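Local coordinates for protein member of s1p family of ribosomal proteins (Pyrococcus furiosus, PDB 5YH1) that binds manganese and probably acts as an exonuclease on nucleic acids, the present chain being the DHH part of a longer protein with S1 homology, at residues Asp17-Pro22 with Glu84-Asp89; Ala45-Arg50 with Leu130-Ile135. All coordinates share one frame; numbering follows the deposited sequence.

Contacts 1 and 2 show a surface contact and a buried one side by side in one region of the chain, their centres 12 Å apart. In contact 1 the ends of helices 2-20 and 66-86 meet at the surface through one long arginine, with no hydrogen bond between the segments and two positive groups near each other. Contact 2 lies deeper, where helix 32-53 packs on strand 132-136 of the parallel sheet through aliphatic and selenomethionine side chains. Toward helix 2-20, helix 32-53 uses both polar and apolar links: Asp17 OD1 forms a salt bridge of 2.7 Å to Arg50 NE, while Phe46 packs on Ala20. Toward the sheet its contacts are apolar.

Contact 1 (Asp17-Pro22 with Glu84-Asp89); sequences DRRAQP and EKVAPD
Arg19 reaches from the end of helix 2-20 to Lys85 and Val86 at the end of helix 66-86, and it alone spans a wide gap: the closest CA atoms, those of Arg19 and Val86, are 12.1 Å apart. The example shows how a long side chain can join two helix ends whose backbones stay well separated. The CG of Arg19 stands opposite the backbone N (chi1 -160°), and the chain then runs extended as far as NE, which carries the guanidinium across.

Neither approach is close, but the Val86 side is the better packed. Arg19 NH1 lies 4.1 Å from CG1 of Val86, a methyl that meets the guanidinium obliquely, and the two side chains run past each other in opposite directions. Phe53 of helix 32-53 also touches Val86 and makes a cation-pi interaction with Arg19, so that an aromatic ring and a methyl group together receive the charged group.

Lys85 forms the looser, exposed side. Its CD comes to 4.0 Å from Arg19 NH2 at the guanidinium edge, near the plane of that group. A bend at chi3 (59°) turns the rest of the lysine, leaving Lys85 NZ 4.8 Å from Arg19 NH2. These like charges are not in contact, and their mutual repulsion is probably eased by solvent, since both residues are exposed. No hydrogen bond joins the segments, and only 82 Å² of surface is buried between them.

The neighbouring elements supply firmer links. The carbonyl oxygens of Arg19 and Ala20 accept hydrogen bonds from Arg49 of helix 32-53, and Phe46 and Arg50 of the same helix pack on Ala20. On the far segment, Glu84 and Ala87 touch helix 92-96, which leads into the edge strand 97-102 of the parallel sheet.

Contact 2 (Ala45-Arg50 with Leu130-Ile135); sequences AFMIRR and LPLVVI
Helix 45-50 and strand 132-135 run at 136° to each other, with axes 9.6 Å apart at closest approach, and Ile48 and Leu132 are the residues whose CA atoms come nearest. This is the helix-on-sheet packing of an alpha/beta fold: strand 132-136 is the central one of the five parallel strands of the DHH domain, bonded through its backbone to strands 58-63 and 158-161.

Leu132 points at the helix and meets it with both methyls. Leu132 CD1 lies 3.9 Å from CE of Met47, present as selenomethionine, whose chain bends at chi3 (76°), about the CG-SE bond. Leu132 CD2 lies on the helix backbone, 3.6 Å from Met47 O and 3.7 Å from Ile48 CA, and also meets Ile48 CG1. Each of these side-chain pairs crosses at about a right angle.

Two residues farther along the strand, Val134 comes from the same sheet face and lays CG2 against the arm of Ile48. Ile58 and Ile210 also touch Ile48, so strand 58-63 and helix 199-210 cover it as well. The strand continues toward the manganese ligand Asp137, whose side chain is about 10 Å from that of Val134. Ile48 meets this valine with two successive carbons, CG1 and CD1, each 4.0 Å from Val134 CG2.

Contact 1 (Asp17-Pro22 with Glu84-Asp89)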
loop_
_atom_site.group_PDB
_atom_site.type_symbol
_atom_site.label_atom_id
_atom_site.label_comp_id
_atom_site.label_asym_id
_atom_site.label_seq_id
_atom_site.Cartn_x
_atom_site.Cartn_y
_atom_site.Cartn_z
ATOM N N ASP A 17 12.435 -27.945 -29.100
ATOM C CA ASP A 17 12.410 -27.068 -30.277
ATOM C C ASP A 17 11.362 -27.501 -31.293
ATOM O O ASP A 17 10.620 -26.674 -31.812
ATOM C CB ASP A 17 13.772 -27.038 -30.971
ATOM C CG ASP A 17 14.802 -26.236 -30.208
ATOM O OD1 ASP A 17 14.433 -25.552 -29.233
ATOM O OD2 ASP A 17 15.991 -26.286 -30.588
ATOM N N ARG A 18 11.311 -28.799 -31.569
ATOM C CA ARG A 18 10.390 -29.339 -32.559
ATOM C C ARG A 18 8.953 -29.184 -32.080
ATOM O O ARG A 18 8.131 -28.623 -32.791
ATOM C CB ARG A 18 10.706 -30.810 -32.846
ATOM C CG ARG A 18 10.068 -31.364 -34.111
ATOM C CD ARG A 18 10.384 -32.847 -34.262
ATOM N NE ARG A 18 9.928 -33.419 -35.534
ATOM C CZ ARG A 18 8.711 -33.917 -35.774
ATOM N NH1 ARG A 18 7.760 -33.920 -34.840
ATOM N NH2 ARG A 18 8.439 -34.414 -36.976
ATOM N N ARG A 19 8.653 -29.652 -30.872
ATOM C CA ARG A 19 7.281 -29.564 -30.368
ATOM C C ARG A 19 6.781 -28.129 -30.171
ATOM O O ARG A 19 5.586 -27.869 -30.299
ATOM C CB ARG A 19 7.090 -30.330 -29.057
ATOM C CG ARG A 19 5.616 -30.624 -28.824
ATOM C CD ARG A 19 5.288 -31.113 -27.437
ATOM N NE ARG A 19 3.843 -31.082 -27.211
ATOM C CZ ARG A 19 3.236 -31.628 -26.159
ATOM N NH1 ARG A 19 3.938 -32.265 -25.222
ATOM N NH2 ARG A 19 1.915 -31.543 -26.038
ATOM N N ALA A 20 7.685 -27.211 -29.843
ATOM C CA ALA A 20 7.308 -25.821 -29.589
ATOM C C ALA A 20 6.897 -25.076 -30.853
ATOM O O ALA A 20 6.168 -24.093 -30.768
ATOM C CB ALA A 20 8.444 -25.079 -28.904
ATOM N N GLN A 21 7.380 -25.519 -32.014
ATOM C CA GLN A 21 7.031 -24.887 -33.287
ATOM C C GLN A 21 5.526 -24.775 -33.383
ATOM O O GLN A 21 4.838 -25.775 -33.262
ATOM C CB GLN A 21 7.518 -25.717 -34.479
ATOM C CG GLN A 21 9.013 -25.669 -34.717
ATOM C CD GLN A 21 9.507 -24.285 -35.076
ATOM O OE1 GLN A 21 8.778 -23.480 -35.656
ATOM N NE2 GLN A 21 10.752 -24.000 -34.729
ATOM N N PRO A 22 5.007 -23.559 -33.577
ATOM C CA PRO A 22 3.563 -23.427 -33.768
ATOM C C PRO A 22 3.134 -23.759 -35.205
ATOM O O PRO A 22 3.921 -23.591 -36.136
ATOM C CB PRO A 22 3.317 -21.949 -33.478
ATOM C CG PRO A 22 4.577 -21.287 -33.921
ATOM C CD PRO A 22 5.696 -22.258 -33.642
ATOM N N GLU A 84 -1.372 -27.352 -17.956
ATOM C CA GLU A 84 -2.078 -28.426 -17.261
ATOM C C GLU A 84 -1.942 -29.788 -17.945
ATOM O O GLU A 84 -1.929 -30.811 -17.261
ATOM C CB GLU A 84 -3.552 -28.059 -17.025
ATOM C CG GLU A 84 -3.695 -26.962 -15.973
ATOM C CD GLU A 84 -5.126 -26.675 -15.565
ATOM O OE1 GLU A 84 -6.018 -26.696 -16.445
ATOM O OE2 GLU A 84 -5.347 -26.415 -14.359
ATOM N N LYS A 85 -1.807 -29.809 -19.270
ATOM C CA LYS A 85 -1.643 -31.083 -19.975
ATOM C C LYS A 85 -0.231 -31.672 -19.815
ATOM O O LYS A 85 -0.074 -32.889 -19.845
ATOM C CB LYS A 85 -2.056 -30.980 -21.452
ATOM C CG LYS A 85 -0.949 -30.646 -22.437
ATOM C CD LYS A 85 -1.340 -31.018 -23.860
ATOM C CE LYS A 85 -2.606 -30.303 -24.308
ATOM N NZ LYS A 85 -2.724 -30.253 -25.792
ATOM N N VAL A 86 0.788 -30.831 -19.640
ATOM C CA VAL A 86 2.168 -31.331 -19.511
ATOM C C VAL A 86 2.663 -31.476 -18.072
ATOM O O VAL A 86 3.659 -32.146 -17.838
ATOM C CB VAL A 86 3.188 -30.487 -20.320
ATOM C CG1 VAL A 86 2.735 -30.356 -21.766
ATOM C CG2 VAL A 86 3.431 -29.123 -19.691
ATOM N N ALA A 87 1.976 -30.871 -17.114
ATOM C CA ALA A 87 2.414 -30.936 -15.724
ATOM C C ALA A 87 1.692 -32.048 -14.970
ATOM O O ALA A 87 0.465 -32.146 -15.045
ATOM C CB ALA A 87 2.174 -29.608 -15.035
ATOM N N PRO A 88 2.446 -32.880 -14.227
ATOM C CA PRO A 88 1.795 -33.878 -13.370
ATOM C C PRO A 88 1.068 -33.228 -12.187
ATOM O O PRO A 88 -0.049 -33.622 -11.856
ATOM C CB PRO A 88 2.962 -34.745 -12.888
ATOM C CG PRO A 88 4.162 -33.862 -12.962
ATOM C CD PRO A 88 3.916 -32.885 -14.076
ATOM N N ASP A 89 1.702 -32.224 -11.583
ATOM C CA ASP A 89 1.162 -31.516 -10.421
ATOM C C ASP A 89 -0.065 -30.663 -10.801
ATOM O O ASP A 89 -0.009 -29.896 -11.761
ATOM C CB ASP A 89 2.268 -30.622 -9.832
ATOM C CG ASP A 89 2.006 -30.206 -8.393
ATOM O OD1 ASP A 89 0.954 -30.562 -7.824
ATOM O OD2 ASP A 89 2.872 -29.510 -7.825
#

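Contact 2 (Ala45-Arg50 with Leu130-Ile135)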
loop_
_atom_site.group_PDB
_atom_site.type_symbol
_atom_site.label_atom_id
_atom_site.label_comp_id
_atom_site.label_asym_id
_atom_site.label_seq_id
_atom_site.Cartn_x
_atom_site.Cartn_y
_atom_site.Cartn_z
ATOM N N ALA A 45 5.070 -17.053 -30.113
ATOM C CA ALA A 45 4.337 -18.256 -29.743
ATOM C C ALA A 45 5.278 -19.434 -29.517
ATOM O O ALA A 45 5.062 -20.235 -28.618
ATOM C CB ALA A 45 3.296 -18.597 -30.799
ATOM N N PHE A 46 6.317 -19.535 -30.338
ATOM C CA PHE A 46 7.354 -20.545 -30.145
ATOM C C PHE A 46 8.000 -20.417 -28.757
ATOM O O PHE A 46 8.111 -21.401 -28.027
ATOM C CB PHE A 46 8.436 -20.442 -31.237
ATOM C CG PHE A 46 9.668 -21.258 -30.947
ATOM C CD1 PHE A 46 9.714 -22.610 -31.255
ATOM C CD2 PHE A 46 10.778 -20.681 -30.341
ATOM C CE1 PHE A 46 10.848 -23.366 -30.971
ATOM C CE2 PHE A 46 11.909 -21.433 -30.055
ATOM C CZ PHE A 46 11.942 -22.778 -30.369
HETATM N N MSE A 47 8.419 -19.207 -28.400
HETATM C CA MSE A 47 9.086 -18.989 -27.109
HETATM C C MSE A 47 8.176 -19.302 -25.950
HETATM O O MSE A 47 8.597 -19.917 -24.972
HETATM C CB MSE A 47 9.610 -17.563 -27.026
HETATM C CG MSE A 47 10.890 -17.449 -27.845
HETATM SE SE MSE A 47 11.499 -15.583 -27.893
HETATM C CE MSE A 47 12.224 -15.560 -26.052
ATOM N N ILE A 48 6.910 -18.913 -26.049
ATOM C CA ILE A 48 5.966 -19.155 -24.964
ATOM C C ILE A 48 5.700 -20.654 -24.820
ATOM O O ILE A 48 5.780 -21.200 -23.709
ATOM C CB ILE A 48 4.680 -18.313 -25.136
ATOM C CG1 ILE A 48 5.008 -16.841 -24.868
ATOM C CG2 ILE A 48 3.579 -18.768 -24.194
ATOM C CD1 ILE A 48 3.969 -15.859 -25.354
ATOM N N ARG A 49 5.429 -21.323 -25.939
ATOM C CA ARG A 49 5.176 -22.771 -25.932
ATOM C C ARG A 49 6.382 -23.552 -25.397
ATOM O O ARG A 49 6.223 -24.529 -24.676
ATOM C CB ARG A 49 4.820 -23.270 -27.343
ATOM C CG ARG A 49 3.434 -22.872 -27.838
ATOM C CD ARG A 49 3.298 -23.112 -29.338
ATOM N NE ARG A 49 3.571 -24.510 -29.695
ATOM C CZ ARG A 49 2.720 -25.518 -29.516
ATOM N NH1 ARG A 49 1.520 -25.321 -29.002
ATOM N NH2 ARG A 49 3.072 -26.741 -29.857
ATOM N N ARG A 50 7.584 -23.114 -25.746
ATOM C CA ARG A 50 8.795 -23.803 -25.306
ATOM C C ARG A 50 8.968 -23.713 -23.788
ATOM O O ARG A 50 9.247 -24.725 -23.129
ATOM C CB ARG A 50 10.030 -23.254 -26.019
ATOM C CG ARG A 50 11.183 -24.238 -26.014
ATOM C CD ARG A 50 12.430 -23.687 -26.688
ATOM N NE ARG A 50 13.409 -24.756 -26.908
ATOM C CZ ARG A 50 14.162 -25.314 -25.954
ATOM N NH1 ARG A 50 14.066 -24.909 -24.687
ATOM N NH2 ARG A 50 15.018 -26.288 -26.270
ATOM N N LEU A 130 14.461 -19.628 -14.020
ATOM C CA LEU A 130 14.030 -18.246 -14.133
ATOM C C LEU A 130 13.004 -18.140 -15.268
ATOM O O LEU A 130 13.080 -18.872 -16.257
ATOM C CB LEU A 130 15.217 -17.327 -14.379
ATOM C CG LEU A 130 16.275 -17.297 -13.272
ATOM C CD1 LEU A 130 17.348 -16.284 -13.633
ATOM C CD2 LEU A 130 15.689 -16.984 -11.905
ATOM N N PRO A 131 12.017 -17.258 -15.108
ATOM C CA PRO A 131 10.870 -17.276 -16.016
ATOM C C PRO A 131 11.133 -16.646 -17.371
ATOM O O PRO A 131 12.106 -15.925 -17.546
ATOM C CB PRO A 131 9.820 -16.449 -15.269
ATOM C CG PRO A 131 10.621 -15.545 -14.398
ATOM C CD PRO A 131 11.798 -16.359 -13.966
ATOM N N LEU A 132 10.262 -16.969 -18.319
ATOM C CA LEU A 132 10.083 -16.170 -19.512
ATOM C C LEU A 132 9.166 -15.023 -19.102
ATOM O O LEU A 132 8.122 -15.246 -18.479
ATOM C CB LEU A 132 9.417 -16.998 -20.619
ATOM C CG LEU A 132 9.048 -16.284 -21.923
ATOM C CD1 LEU A 132 10.309 -15.914 -22.680
ATOM C CD2 LEU A 132 8.144 -17.158 -22.784
ATOM N N VAL A 133 9.567 -13.808 -19.449
ATOM C CA VAL A 133 8.779 -12.615 -19.183
ATOM C C VAL A 133 8.091 -12.148 -20.472
ATOM O O VAL A 133 8.756 -11.938 -21.505
ATOM C CB VAL A 133 9.667 -11.495 -18.609
ATOM C CG1 VAL A 133 8.876 -10.207 -18.439
ATOM C CG2 VAL A 133 10.262 -11.926 -17.270
ATOM N N VAL A 134 6.764 -12.014 -20.402
ATOM C CA VAL A 134 5.940 -11.533 -21.516
ATOM C C VAL A 134 5.264 -10.246 -21.077
ATOM O O VAL A 134 4.503 -10.254 -20.102
ATOM C CB VAL A 134 4.851 -12.554 -21.916
ATOM C CG1 VAL A 134 4.062 -12.059 -23.122
ATOM C CG2 VAL A 134 5.463 -13.922 -22.202
ATOM N N ILE A 135 5.560 -9.148 -21.776
ATOM C CA ILE A 135 4.995 -7.839 -21.466
ATOM C C ILE A 135 4.034 -7.465 -22.581
ATOM O O ILE A 135 4.389 -7.580 -23.762
ATOM C CB ILE A 135 6.046 -6.720 -21.418
ATOM C CG1 ILE A 135 7.347 -7.193 -20.784
ATOM C CG2 ILE A 135 5.473 -5.499 -20.695
ATOM C CD1 ILE A 135 7.236 -7.486 -19.303
#